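PDB 7D3U: monovalent Na+/H+ antiporter subunit D from Dietzia sp. DQ12-45-1b, which is a membrane subunit of the Mrp complex, a multisubunit bacterial pump that exchanges sodium ions for protons, and probably takes part in that transport. Local coordinates for residues G309-L313 with V410-S415; M148-R154 with S451-I456; P14-A18 with L114-A118; A343-I347 with G428-G432; L140-Y144 with Y166-N170. Numbering follows the deposited sequence.

Contact 1: residues G309-L313 with V410-S415; sequences GYILL and VAVVVS
Tyr310 lays its phenol across the gap to residues 410-415, its ring edge facing Ala411 and Val414. Both segments are helical, and their axes pass 11.6 Å apart at 156°, an antiparallel pair too widely spaced for backbone packing; the nearest CA atoms, Tyr310 and Ala411, are 7.1 Å apart. A chi1 of -100°, between the usual wells, with chi2 of -87°, lets the ring span this distance. Tyr310 OH donates a very short hydrogen bond of 2.3 Å to Ala411 O. Ser415 N stands 4.5 Å from Ala411 O, beyond the usual i to i+4 bond, and Val412 has phi -103°, so this helix is locally irregular. Tyr310 CE1 lies 3.8 Å from Ala411 CB and CE2 of the same ring 3.5 Å from Val414 CG1; Leu313 CD2 reaches Ala411 CB at 4.4 Å. The phenol-to-carbonyl bond ties transmembrane helices 296-316 and 405-430 within the Mrp/complex I-type antiporter bundle, flanked by Met283, Tyr329 and Leu395 of helices 272-292, 320-350 and 387-401.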
loop_
_atom_site.group_PDB
_atom_site.type_symbol
_atom_site.label_atom_id
_atom_site.label_comp_id
_atom_site.label_asym_id
_atom_site.label_seq_id
_atom_site.Cartn_x
_atom_site.Cartn_y
_atom_site.Cartn_z
ATOM N N GLY A 309 7.537 -0.972 -8.580
ATOM C CA GLY A 309 8.203 -0.380 -9.729
ATOM C C GLY A 309 8.644 -1.425 -10.735
ATOM O O GLY A 309 8.628 -1.185 -11.944
ATOM N N TYR A 310 9.056 -2.594 -10.245
ATOM C CA TYR A 310 9.427 -3.695 -11.132
ATOM C C TYR A 310 8.240 -4.158 -11.967
ATOM O O TYR A 310 8.348 -4.323 -13.185
ATOM C CB TYR A 310 9.971 -4.866 -10.314
ATOM C CG TYR A 310 11.473 -4.983 -10.282
ATOM C CD1 TYR A 310 12.152 -5.681 -11.267
ATOM C CD2 TYR A 310 12.208 -4.421 -9.253
ATOM C CE1 TYR A 310 13.520 -5.799 -11.237
ATOM C CE2 TYR A 310 13.576 -4.537 -9.213
ATOM C CZ TYR A 310 14.227 -5.226 -10.207
ATOM O OH TYR A 310 15.595 -5.339 -10.167
ATOM N N ILE A 311 7.099 -4.389 -11.316
ATOM C CA ILE A 311 5.934 -4.936 -12.006
ATOM C C ILE A 311 5.417 -3.951 -13.044
ATOM O O ILE A 311 5.229 -4.298 -14.215
ATOM C CB ILE A 311 4.835 -5.304 -10.996
ATOM C CG1 ILE A 311 5.346 -6.340 -10.003
ATOM C CG2 ILE A 311 3.619 -5.826 -11.719
ATOM C CD1 ILE A 311 4.459 -6.496 -8.807
ATOM N N LEU A 312 5.168 -2.710 -12.624
ATOM C CA LEU A 312 4.618 -1.711 -13.530
ATOM C C LEU A 312 5.530 -1.444 -14.715
ATOM O O LEU A 312 5.060 -0.942 -15.741
ATOM C CB LEU A 312 4.349 -0.411 -12.778
ATOM C CG LEU A 312 3.022 -0.386 -12.027
ATOM C CD1 LEU A 312 2.849 0.920 -11.275
ATOM C CD2 LEU A 312 1.868 -0.621 -12.983
ATOM N N LEU A 313 6.820 -1.764 -14.601
ATOM C CA LEU A 313 7.697 -1.674 -15.761
ATOM C C LEU A 313 7.225 -2.592 -16.879
ATOM O O LEU A 313 7.493 -2.329 -18.055
ATOM C CB LEU A 313 9.130 -2.012 -15.361
ATOM C CG LEU A 313 10.214 -1.700 -16.387
ATOM C CD1 LEU A 313 10.215 -0.220 -16.705
ATOM C CD2 LEU A 313 11.569 -2.142 -15.873
ATOM N N VAL A 410 18.774 -0.546 -14.769
ATOM C CA VAL A 410 18.293 -0.275 -13.419
ATOM C C VAL A 410 17.659 -1.522 -12.816
ATOM O O VAL A 410 17.898 -1.852 -11.649
ATOM C CB VAL A 410 17.318 0.914 -13.426
ATOM C CG1 VAL A 410 16.656 1.059 -12.071
ATOM C CG2 VAL A 410 18.049 2.189 -13.796
ATOM N N ALA A 411 16.848 -2.239 -13.598
ATOM C CA ALA A 411 16.205 -3.446 -13.098
ATOM C C ALA A 411 17.172 -4.585 -12.827
ATOM O O ALA A 411 16.793 -5.560 -12.172
ATOM C CB ALA A 411 15.198 -3.973 -14.121
ATOM N N VAL A 412 18.409 -4.496 -13.318
ATOM C CA VAL A 412 19.370 -5.560 -13.064
ATOM C C VAL A 412 20.337 -5.101 -11.977
ATOM O O VAL A 412 20.901 -5.944 -11.266
ATOM C CB VAL A 412 20.138 -5.988 -14.330
ATOM C CG1 VAL A 412 20.992 -4.858 -14.862
ATOM C CG2 VAL A 412 20.963 -7.233 -14.082
ATOM N N VAL A 413 20.527 -3.792 -11.805
ATOM C CA VAL A 413 21.404 -3.304 -10.748
ATOM C C VAL A 413 20.680 -3.287 -9.406
ATOM O O VAL A 413 21.279 -3.576 -8.364
ATOM C CB VAL A 413 21.950 -1.914 -11.124
ATOM C CG1 VAL A 413 22.267 -1.098 -9.883
ATOM C CG2 VAL A 413 23.180 -2.055 -11.999
ATOM N N VAL A 414 19.382 -2.971 -9.410
ATOM C CA VAL A 414 18.611 -2.896 -8.174
ATOM C C VAL A 414 18.572 -4.235 -7.449
ATOM O O VAL A 414 18.399 -4.273 -6.224
ATOM C CB VAL A 414 17.199 -2.364 -8.502
ATOM C CG1 VAL A 414 16.164 -2.834 -7.495
ATOM C CG2 VAL A 414 17.222 -0.850 -8.575
ATOM N N SER A 415 18.763 -5.343 -8.170
ATOM C CA SER A 415 18.798 -6.644 -7.514
ATOM C C SER A 415 19.979 -6.764 -6.563
ATOM O O SER A 415 19.883 -7.460 -5.549
ATOM C CB SER A 415 18.840 -7.759 -8.553
ATOM O OG SER A 415 17.531 -8.089 -8.969
#

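Contact 2: residues M148-R154 with S451-I456; sequences MITRSGR and SEATGI
Both segments are irregular, their closest CA atoms those of Gly153 and Ile456, 4.6 Å apart. Arg154, with chi1 -96° (between wells), bends at chi2 (p) and continues with chi3 t, laying its guanidinium alongside 451-456: Arg154 CG is 3.3 Å from Ser451 OG, and Gly455 CA lies over one guanidinium face, 3.4 Å from Arg154 NH2. A CB on Gly455 would clash with that nitrogen, and its phi of +76° also favours glycine. A salt bridge to Asp468, outside the segments, meets the charge. The loop between helices 129-146 and 157-187 here meets the long loop between strands 437-438 and 519-520. Thr150-Gly153 form a type I beta turn (Gly153 N to Thr150 O, 3.1 Å); Thr150, chi1 m, adds OG1 to Arg154 O (3.0 Å). Gly153, at 78/6, offers its O to Ile456 N at 2.7 Å and 162°. Ile456 (m, t) puts CD1 3.7 Å from CD1 of Ile149 (m, m) and 3.5 Å from Met148 O, and Leu758 of subunit A packs on both isoleucines.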
loop_
_atom_site.group_PDB
_atom_site.type_symbol
_atom_site.label_atom_id
_atom_site.label_comp_id
_atom_site.label_asym_id
_atom_site.label_seq_id
_atom_site.Cartn_x
_atom_site.Cartn_y
_atom_site.Cartn_z
ATOM N N MET A 148 -6.764 -1.676 13.077
ATOM C CA MET A 148 -6.900 -1.574 14.521
ATOM C C MET A 148 -6.877 -2.927 15.216
ATOM O O MET A 148 -6.616 -2.981 16.422
ATOM C CB MET A 148 -8.198 -0.846 14.885
ATOM C CG MET A 148 -8.286 0.573 14.353
ATOM S SD MET A 148 -7.634 1.800 15.499
ATOM C CE MET A 148 -5.973 1.996 14.866
ATOM N N ILE A 149 -7.149 -4.009 14.491
ATOM C CA ILE A 149 -7.082 -5.346 15.069
ATOM C C ILE A 149 -5.626 -5.687 15.347
ATOM O O ILE A 149 -4.802 -5.754 14.428
ATOM C CB ILE A 149 -7.723 -6.380 14.137
ATOM C CG1 ILE A 149 -9.211 -6.091 13.960
ATOM C CG2 ILE A 149 -7.520 -7.777 14.685
ATOM C CD1 ILE A 149 -10.002 -6.219 15.227
ATOM N N THR A 150 -5.302 -5.905 16.617
ATOM C CA THR A 150 -3.947 -6.238 17.022
ATOM C C THR A 150 -3.965 -7.526 17.834
ATOM O O THR A 150 -5.012 -7.967 18.314
ATOM C CB THR A 150 -3.312 -5.108 17.837
ATOM O OG1 THR A 150 -3.248 -3.924 17.034
ATOM C CG2 THR A 150 -1.903 -5.484 18.256
ATOM N N ARG A 151 -2.784 -8.129 17.975
ATOM C CA ARG A 151 -2.664 -9.365 18.738
ATOM C C ARG A 151 -3.101 -9.178 20.185
ATOM O O ARG A 151 -3.645 -10.106 20.794
ATOM C CB ARG A 151 -1.223 -9.874 18.671
ATOM C CG ARG A 151 -0.887 -10.980 19.654
ATOM C CD ARG A 151 0.556 -11.437 19.508
ATOM N NE ARG A 151 1.510 -10.428 19.959
ATOM C CZ ARG A 151 2.143 -9.582 19.151
ATOM N NH1 ARG A 151 2.995 -8.698 19.650
ATOM N NH2 ARG A 151 1.924 -9.620 17.845
ATOM N N SER A 152 -2.892 -7.989 20.745
ATOM C CA SER A 152 -3.247 -7.712 22.128
ATOM C C SER A 152 -4.598 -7.032 22.280
ATOM O O SER A 152 -5.011 -6.762 23.412
ATOM C CB SER A 152 -2.175 -6.840 22.783
ATOM O OG SER A 152 -2.027 -5.619 22.084
ATOM N N GLY A 153 -5.289 -6.743 21.183
ATOM C CA GLY A 153 -6.585 -6.107 21.254
ATOM C C GLY A 153 -6.559 -4.619 21.513
ATOM O O GLY A 153 -7.626 -4.025 21.704
ATOM N N ARG A 154 -5.388 -3.998 21.536
ATOM C CA ARG A 154 -5.250 -2.567 21.755
ATOM C C ARG A 154 -4.659 -1.908 20.513
ATOM O O ARG A 154 -4.428 -2.550 19.488
ATOM C CB ARG A 154 -4.382 -2.283 22.983
ATOM C CG ARG A 154 -5.167 -2.031 24.252
ATOM C CD ARG A 154 -5.869 -3.286 24.729
ATOM N NE ARG A 154 -6.292 -3.169 26.120
ATOM C CZ ARG A 154 -6.919 -4.128 26.791
ATOM N NH1 ARG A 154 -7.266 -3.937 28.055
ATOM N NH2 ARG A 154 -7.198 -5.279 26.200
ATOM N N SER A 451 -2.645 0.904 29.153
ATOM C CA SER A 451 -3.593 1.571 28.269
ATOM C C SER A 451 -4.962 1.573 28.925
ATOM O O SER A 451 -5.447 0.520 29.351
ATOM C CB SER A 451 -3.660 0.880 26.904
ATOM O OG SER A 451 -4.540 -0.228 26.957
ATOM N N GLU A 452 -5.581 2.749 29.001
ATOM C CA GLU A 452 -6.876 2.894 29.654
ATOM C C GLU A 452 -8.034 2.376 28.811
ATOM O O GLU A 452 -9.181 2.434 29.266
ATOM C CB GLU A 452 -7.118 4.362 30.013
ATOM C CG GLU A 452 -6.621 5.341 28.964
ATOM C CD GLU A 452 -6.809 6.787 29.379
ATOM O OE1 GLU A 452 -6.750 7.069 30.593
ATOM O OE2 GLU A 452 -7.015 7.640 28.490
ATOM N N ALA A 453 -7.769 1.871 27.609
ATOM C CA ALA A 453 -8.828 1.372 26.752
ATOM C C ALA A 453 -9.424 0.090 27.327
ATOM O O ALA A 453 -8.894 -0.516 28.261
ATOM C CB ALA A 453 -8.301 1.121 25.341
ATOM N N THR A 454 -10.550 -0.323 26.750
ATOM C CA THR A 454 -11.210 -1.552 27.157
ATOM C C THR A 454 -10.790 -2.752 26.324
ATOM O O THR A 454 -11.166 -3.881 26.659
ATOM C CB THR A 454 -12.729 -1.389 27.076
ATOM O OG1 THR A 454 -13.101 -1.056 25.733
ATOM C CG2 THR A 454 -13.192 -0.290 28.013
ATOM N N GLY A 455 -10.031 -2.539 25.254
ATOM C CA GLY A 455 -9.543 -3.631 24.437
ATOM C C GLY A 455 -10.601 -4.220 23.532
ATOM O O GLY A 455 -11.788 -4.215 23.868
ATOM N N ILE A 456 -10.187 -4.727 22.381
ATOM C CA ILE A 456 -11.138 -5.373 21.471
ATOM C C ILE A 456 -11.542 -6.722 22.054
ATOM O O ILE A 456 -10.663 -7.511 22.441
ATOM C CB ILE A 456 -10.521 -5.531 20.084
ATOM C CG1 ILE A 456 -10.034 -4.177 19.569
ATOM C CG2 ILE A 456 -11.525 -6.126 19.120
ATOM C CD1 ILE A 456 -9.356 -4.244 18.229
#

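Contact 3: residues P14-A18 with L114-A118; sequences PLLTA and LLVTA
This is a tightly packed antiparallel pair of transmembrane helices, 9-23 and 109-125: the axes of the two short segments cross at -165° and approach to 8.3 Å. Pro14 marks a kink, since its nitrogen cannot bond to the turn before. CA atoms come nearest at Pro14 with Leu114 (5.2 Å) and Leu15 with Leu115 (5.9 Å). Leu114 (m, t) points toward the partner helix; its O sits 3.4 Å from Pro14 CB, its CB 3.8 Å from Ala18 CB, and its CD1 3.2 Å from Thr17 OG1, a hydroxyl whose strongest polar partner is Val13 O in its own helix. Leu115 points sideways, with chi1 m and chi2 141° between wells, bringing CD2 to 3.6 Å from CD2 of Leu15 (m, t) and CG to 3.7 Å from Ala18 CB. Val116 turns to Pro142 of helix 129-146, and Thr117 keeps its hydroxyl on Val113 O. No hydrogen bond crosses the pair; small Ala18 and Ala118 facing the partner fit the short distance between the axes. Ala118, one turn after Leu114, fits its CB against two residues, 3.6 Å from Pro14 CB and 3.7 Å from Leu15 CD2.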
loop_
_atom_site.group_PDB
_atom_site.type_symbol
_atom_site.label_atom_id
_atom_site.label_comp_id
_atom_site.label_asym_id
_atom_site.label_seq_id
_atom_site.Cartn_x
_atom_site.Cartn_y
_atom_site.Cartn_z
ATOM N N PRO A 14 -19.055 -13.842 -0.155
ATOM C CA PRO A 14 -18.450 -13.139 0.983
ATOM C C PRO A 14 -19.393 -12.135 1.626
ATOM O O PRO A 14 -19.671 -12.229 2.827
ATOM C CB PRO A 14 -17.236 -12.447 0.357
ATOM C CG PRO A 14 -16.871 -13.320 -0.770
ATOM C CD PRO A 14 -18.185 -13.756 -1.343
ATOM N N LEU A 15 -19.902 -11.186 0.831
ATOM C CA LEU A 15 -20.771 -10.138 1.361
ATOM C C LEU A 15 -21.936 -10.708 2.155
ATOM O O LEU A 15 -22.402 -10.079 3.112
ATOM C CB LEU A 15 -21.304 -9.267 0.226
ATOM C CG LEU A 15 -20.341 -8.243 -0.369
ATOM C CD1 LEU A 15 -21.084 -7.287 -1.282
ATOM C CD2 LEU A 15 -19.624 -7.491 0.729
ATOM N N LEU A 16 -22.423 -11.889 1.778
ATOM C CA LEU A 16 -23.443 -12.552 2.580
ATOM C C LEU A 16 -22.843 -13.089 3.870
ATOM O O LEU A 16 -23.256 -12.701 4.969
ATOM C CB LEU A 16 -24.094 -13.679 1.778
ATOM C CG LEU A 16 -25.021 -14.611 2.558
ATOM C CD1 LEU A 16 -26.189 -13.839 3.137
ATOM C CD2 LEU A 16 -25.509 -15.743 1.674
ATOM N N THR A 17 -21.841 -13.965 3.754
ATOM C CA THR A 17 -21.307 -14.630 4.936
ATOM C C THR A 17 -20.695 -13.628 5.901
ATOM O O THR A 17 -20.836 -13.768 7.121
ATOM C CB THR A 17 -20.279 -15.684 4.535
ATOM O OG1 THR A 17 -19.273 -15.082 3.716
ATOM C CG2 THR A 17 -20.950 -16.807 3.765
ATOM N N ALA A 18 -20.025 -12.599 5.377
ATOM C CA ALA A 18 -19.566 -11.512 6.233
ATOM C C ALA A 18 -20.730 -10.927 7.018
ATOM O O ALA A 18 -20.689 -10.852 8.250
ATOM C CB ALA A 18 -18.878 -10.434 5.396
ATOM N N LEU A 114 -13.555 -11.112 5.035
ATOM C CA LEU A 114 -14.456 -11.507 3.958
ATOM C C LEU A 114 -14.935 -10.297 3.168
ATOM O O LEU A 114 -15.112 -10.377 1.949
ATOM C CB LEU A 114 -15.640 -12.285 4.526
ATOM C CG LEU A 114 -15.307 -13.715 4.942
ATOM C CD1 LEU A 114 -16.557 -14.460 5.357
ATOM C CD2 LEU A 114 -14.601 -14.434 3.814
ATOM N N LEU A 115 -15.137 -9.162 3.838
ATOM C CA LEU A 115 -15.538 -7.955 3.126
ATOM C C LEU A 115 -14.406 -7.427 2.252
ATOM O O LEU A 115 -14.643 -6.967 1.130
ATOM C CB LEU A 115 -16.001 -6.896 4.123
ATOM C CG LEU A 115 -17.396 -7.139 4.696
ATOM C CD1 LEU A 115 -17.455 -6.788 6.168
ATOM C CD2 LEU A 115 -18.424 -6.339 3.925
ATOM N N VAL A 116 -13.166 -7.504 2.741
ATOM C CA VAL A 116 -12.017 -7.135 1.919
ATOM C C VAL A 116 -11.905 -8.062 0.717
ATOM O O VAL A 116 -11.612 -7.622 -0.401
ATOM C CB VAL A 116 -10.732 -7.143 2.766
ATOM C CG1 VAL A 116 -9.523 -6.883 1.903
ATOM C CG2 VAL A 116 -10.813 -6.096 3.851
ATOM N N THR A 117 -12.142 -9.357 0.925
ATOM C CA THR A 117 -12.097 -10.309 -0.180
ATOM C C THR A 117 -13.179 -10.009 -1.209
ATOM O O THR A 117 -12.929 -10.075 -2.419
ATOM C CB THR A 117 -12.233 -11.733 0.359
ATOM O OG1 THR A 117 -11.144 -12.015 1.246
ATOM C CG2 THR A 117 -12.232 -12.744 -0.765
ATOM N N ALA A 118 -14.384 -9.670 -0.750
ATOM C CA ALA A 118 -15.453 -9.302 -1.671
ATOM C C ALA A 118 -15.096 -8.049 -2.456
ATOM O O ALA A 118 -15.338 -7.975 -3.665
ATOM C CB ALA A 118 -16.759 -9.101 -0.908
#

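Contact 4: residues A343-I347 with G428-G432; sequences AIGAI and GIFLG
Side chains alone join these two pieces of the transmembrane helix bundle: residues 343-347 on helix 320-350, and residues 428-432, where helix 405-430 runs out through a wider pi-type turn at 428-430 into loop. The backbones stay well apart, with Ile347 CA and Ile429 CA, the nearest pair, separated by 9.4 Å, and no hydrogen bond crosses. Ile347 (m, t), with the greatest burial here, aims its CA-to-CB bond at the second segment. Ile429 (m, t) points back toward the first, and Ile347 CD1 meets Ile429 CG2 at 3.8 Å. The backbone of Ile429, at phi -119°, belongs to the wider turn. Phe430 leaves its CA sideways; chi1 m and chi2 90° carry the ring across to the isoleucines, and the ring also stacks with Phe373 of helix 367-380. Leu362 of helix 362-365 packs on Ile347, Ile429 and Phe430 alike, completing an apolar cluster. After Phe430 the chain extends, Leu431 at -90/132 and Gly432 at 141/179. Ile344 (m, m) contributes CD1, 4.3 Å from Ile429 CD1 and 4.4 Å from Phe430 CE1 at the ring edge, while Ile347 CD1 makes the closest approach, 3.5 Å to Phe430 CZ.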
loop_
_atom_site.group_PDB
_atom_site.type_symbol
_atom_site.label_atom_id
_atom_site.label_comp_id
_atom_site.label_asym_id
_atom_site.label_seq_id
_atom_site.Cartn_x
_atom_site.Cartn_y
_atom_site.Cartn_z
ATOM N N ALA A 343 6.922 -14.527 7.341
ATOM C CA ALA A 343 8.092 -15.033 8.044
ATOM C C ALA A 343 8.626 -13.998 9.024
ATOM O O ALA A 343 8.890 -14.311 10.188
ATOM C CB ALA A 343 9.175 -15.439 7.045
ATOM N N ILE A 344 8.792 -12.757 8.565
ATOM C CA ILE A 344 9.190 -11.684 9.469
ATOM C C ILE A 344 8.058 -11.361 10.436
ATOM O O ILE A 344 8.302 -10.977 11.586
ATOM C CB ILE A 344 9.625 -10.450 8.660
ATOM C CG1 ILE A 344 10.910 -10.752 7.894
ATOM C CG2 ILE A 344 9.840 -9.253 9.565
ATOM C CD1 ILE A 344 12.053 -11.175 8.780
ATOM N N GLY A 345 6.809 -11.535 10.004
ATOM C CA GLY A 345 5.690 -11.311 10.901
ATOM C C GLY A 345 5.574 -12.365 11.981
ATOM O O GLY A 345 5.099 -12.078 13.083
ATOM N N ALA A 346 5.997 -13.596 11.688
ATOM C CA ALA A 346 5.986 -14.642 12.702
ATOM C C ALA A 346 7.057 -14.424 13.758
ATOM O O ALA A 346 6.946 -14.971 14.858
ATOM C CB ALA A 346 6.171 -16.012 12.054
ATOM N N ILE A 347 8.087 -13.640 13.448
ATOM C CA ILE A 347 9.089 -13.298 14.449
ATOM C C ILE A 347 8.587 -12.176 15.343
ATOM O O ILE A 347 8.756 -12.218 16.565
ATOM C CB ILE A 347 10.412 -12.925 13.759
ATOM C CG1 ILE A 347 11.004 -14.145 13.062
ATOM C CG2 ILE A 347 11.392 -12.351 14.760
ATOM C CD1 ILE A 347 12.215 -13.826 12.234
ATOM N N GLY A 428 21.264 -9.703 10.614
ATOM C CA GLY A 428 20.882 -9.066 11.856
ATOM C C GLY A 428 19.818 -9.782 12.650
ATOM O O GLY A 428 19.582 -9.415 13.803
ATOM N N ILE A 429 19.166 -10.789 12.073
ATOM C CA ILE A 429 18.123 -11.542 12.757
ATOM C C ILE A 429 18.485 -13.017 12.887
ATOM O O ILE A 429 18.350 -13.608 13.962
ATOM C CB ILE A 429 16.757 -11.378 12.057
ATOM C CG1 ILE A 429 16.229 -9.959 12.250
ATOM C CG2 ILE A 429 15.756 -12.381 12.591
ATOM C CD1 ILE A 429 14.828 -9.764 11.732
ATOM N N PHE A 430 18.961 -13.627 11.804
ATOM C CA PHE A 430 19.083 -15.078 11.757
ATOM C C PHE A 430 20.492 -15.592 12.008
ATOM O O PHE A 430 20.649 -16.630 12.655
ATOM C CB PHE A 430 18.593 -15.603 10.406
ATOM C CG PHE A 430 17.122 -15.414 10.186
ATOM C CD1 PHE A 430 16.640 -14.261 9.597
ATOM C CD2 PHE A 430 16.220 -16.381 10.582
ATOM C CE1 PHE A 430 15.291 -14.083 9.399
ATOM C CE2 PHE A 430 14.869 -16.204 10.386
ATOM C CZ PHE A 430 14.406 -15.056 9.794
ATOM N N LEU A 431 21.520 -14.904 11.524
ATOM C CA LEU A 431 22.890 -15.370 11.685
ATOM C C LEU A 431 23.485 -14.821 12.975
ATOM O O LEU A 431 23.382 -13.624 13.256
ATOM C CB LEU A 431 23.746 -14.959 10.490
ATOM C CG LEU A 431 23.495 -15.738 9.200
ATOM C CD1 LEU A 431 24.555 -15.406 8.165
ATOM C CD2 LEU A 431 23.459 -17.229 9.474
ATOM N N GLY A 432 24.110 -15.702 13.751
ATOM C CA GLY A 432 24.737 -15.305 14.995
ATOM C C GLY A 432 24.548 -16.330 16.092
ATOM O O GLY A 432 23.898 -17.358 15.882
#

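Contact 5: residues L140-Y144 with Y166-N170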
loop_
_atom_site.group_PDB
_atom_site.type_symbol
_atom_site.label_atom_id
_atom_site.label_comp_id
_atom_site.label_asym_id
_atom_site.label_seq_id
_atom_site.Cartn_x
_atom_site.Cartn_y
_atom_site.Cartn_z
ATOM N N LEU A 140 -11.200 -0.914 0.745
ATOM C CA LEU A 140 -10.409 -0.067 1.630
ATOM C C LEU A 140 -11.059 0.103 2.996
ATOM O O LEU A 140 -10.358 0.172 4.010
ATOM C CB LEU A 140 -10.187 1.301 0.987
ATOM C CG LEU A 140 -9.086 1.395 -0.067
ATOM C CD1 LEU A 140 -9.000 2.810 -0.606
ATOM C CD2 LEU A 140 -7.759 0.961 0.518
ATOM N N LEU A 141 -12.387 0.195 3.049
ATOM C CA LEU A 141 -13.043 0.428 4.333
ATOM C C LEU A 141 -12.821 -0.699 5.335
ATOM O O LEU A 141 -12.497 -0.393 6.496
ATOM C CB LEU A 141 -14.538 0.688 4.114
ATOM C CG LEU A 141 -14.895 2.136 3.788
ATOM C CD1 LEU A 141 -14.320 2.537 2.442
ATOM C CD2 LEU A 141 -16.397 2.311 3.803
ATOM N N PRO A 142 -12.974 -1.984 4.991
ATOM C CA PRO A 142 -12.601 -3.033 5.949
ATOM C C PRO A 142 -11.116 -3.090 6.211
ATOM O O PRO A 142 -10.707 -3.633 7.241
ATOM C CB PRO A 142 -13.096 -4.320 5.278
ATOM C CG PRO A 142 -14.101 -3.876 4.293
ATOM C CD PRO A 142 -13.617 -2.558 3.802
ATOM N N SER A 143 -10.295 -2.555 5.310
ATOM C CA SER A 143 -8.868 -2.485 5.581
ATOM C C SER A 143 -8.579 -1.541 6.737
ATOM O O SER A 143 -7.682 -1.798 7.545
ATOM C CB SER A 143 -8.117 -2.045 4.331
ATOM O OG SER A 143 -8.641 -2.669 3.175
ATOM N N TYR A 144 -9.332 -0.445 6.834
ATOM C CA TYR A 144 -9.125 0.493 7.929
ATOM C C TYR A 144 -9.518 -0.121 9.264
ATOM O O TYR A 144 -8.893 0.174 10.289
ATOM C CB TYR A 144 -9.913 1.778 7.683
ATOM C CG TYR A 144 -9.649 2.419 6.340
ATOM C CD1 TYR A 144 -8.445 2.227 5.677
ATOM C CD2 TYR A 144 -10.605 3.222 5.736
ATOM C CE1 TYR A 144 -8.203 2.811 4.453
ATOM C CE2 TYR A 144 -10.372 3.811 4.512
ATOM C CZ TYR A 144 -9.170 3.603 3.875
ATOM O OH TYR A 144 -8.932 4.188 2.654
ATOM N N TYR A 166 -2.626 6.563 6.239
ATOM C CA TYR A 166 -3.144 5.634 5.242
ATOM C C TYR A 166 -4.468 6.124 4.676
ATOM O O TYR A 166 -4.625 6.274 3.459
ATOM C CB TYR A 166 -3.305 4.254 5.878
ATOM C CG TYR A 166 -3.428 3.118 4.898
ATOM C CD1 TYR A 166 -2.301 2.525 4.356
ATOM C CD2 TYR A 166 -4.670 2.630 4.522
ATOM C CE1 TYR A 166 -2.405 1.482 3.464
ATOM C CE2 TYR A 166 -4.785 1.588 3.629
ATOM C CZ TYR A 166 -3.648 1.019 3.103
ATOM O OH TYR A 166 -3.745 -0.020 2.211
ATOM N N ILE A 167 -5.438 6.381 5.554
ATOM C CA ILE A 167 -6.765 6.789 5.101
ATOM C C ILE A 167 -6.706 8.145 4.414
ATOM O O ILE A 167 -7.434 8.398 3.447
ATOM C CB ILE A 167 -7.747 6.792 6.284
ATOM C CG1 ILE A 167 -7.765 5.413 6.933
ATOM C CG2 ILE A 167 -9.139 7.165 5.821
ATOM C CD1 ILE A 167 -8.330 5.413 8.309
ATOM N N SER A 168 -5.835 9.037 4.888
ATOM C CA SER A 168 -5.744 10.363 4.292
ATOM C C SER A 168 -5.236 10.286 2.860
ATOM O O SER A 168 -5.871 10.810 1.938
ATOM C CB SER A 168 -4.843 11.253 5.142
ATOM O OG SER A 168 -5.550 11.769 6.255
ATOM N N VAL A 169 -4.092 9.631 2.647
ATOM C CA VAL A 169 -3.552 9.535 1.292
ATOM C C VAL A 169 -4.282 8.521 0.431
ATOM O O VAL A 169 -4.007 8.440 -0.772
ATOM C CB VAL A 169 -2.063 9.155 1.292
ATOM C CG1 VAL A 169 -1.270 10.120 2.147
ATOM C CG2 VAL A 169 -1.912 7.742 1.786
ATOM N N ASN A 170 -5.193 7.738 1.003
ATOM C CA ASN A 170 -6.022 6.838 0.212
ATOM C C ASN A 170 -7.386 7.430 -0.111
ATOM O O ASN A 170 -7.915 7.187 -1.199
ATOM C CB ASN A 170 -6.202 5.503 0.935
ATOM C CG ASN A 170 -5.205 4.461 0.479
ATOM O OD1 ASN A 170 -4.649 3.721 1.287
ATOM N ND2 ASN A 170 -4.973 4.402 -0.824
#
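Aromatic contacts dominate here. Ile167 CG1 makes a CH-pi interaction with the Tyr144 ring, 3.4 Å from the ring centroid and only 9° off its normal, so the methylene sits almost squarely over the face. The two tyrosines meet edge to edge instead, Tyr144 CE1 lying 3.5 Å from Tyr166 CD2. The apolar contacts of Leu140 are looser: CD2 to Tyr166 CE2 is 4.3 Å, and Leu140 CD1 to Asn170 CB 4.2 Å. The polar groups make no hydrogen bond across: Tyr144 OH meets Asn170 at CB, 3.5 Å away. Helices 129-146, kinked at Pro142, and 157-187 are consecutive transmembrane helices of the Mrp/complex I-type membrane domain; the segments run antiparallel at 164° with axes 11.4 Å apart, an interval these large side chains bridge. Tyr85 of subunit C packs on both Tyr144 and Ile167, extending the cluster to the subunit interface. The segments are thus held by van der Waals and CH-pi contact, and their fit depends on complementary shape, not paired charges.

All five contacts are buried, and their chemistry differs mainly between helix-helix packing and the loop-loop contact 2. Contact 5 lies nearest the chain's centre, about 14 Å between centres, and contact 2 farthest, about 25 Å. Contacts 3, 4 and 5 have no hydrogen bond between their segments, whereas contact 1 adds a phenol-to-carbonyl bond and contact 2 uses a backbone bond and sets Arg154, whose salt-bridge partner Asp468 lies outside the segments. Contacts 1 and 4 share helix 405-430, pairing it with consecutive helices 296-316 and 320-350. Contacts 3 and 5 touch directly, Val116 CG2 lying 3.2 Å from Pro142 CB, while the first segment of contact 2 falls in sequence between the two of contact 5.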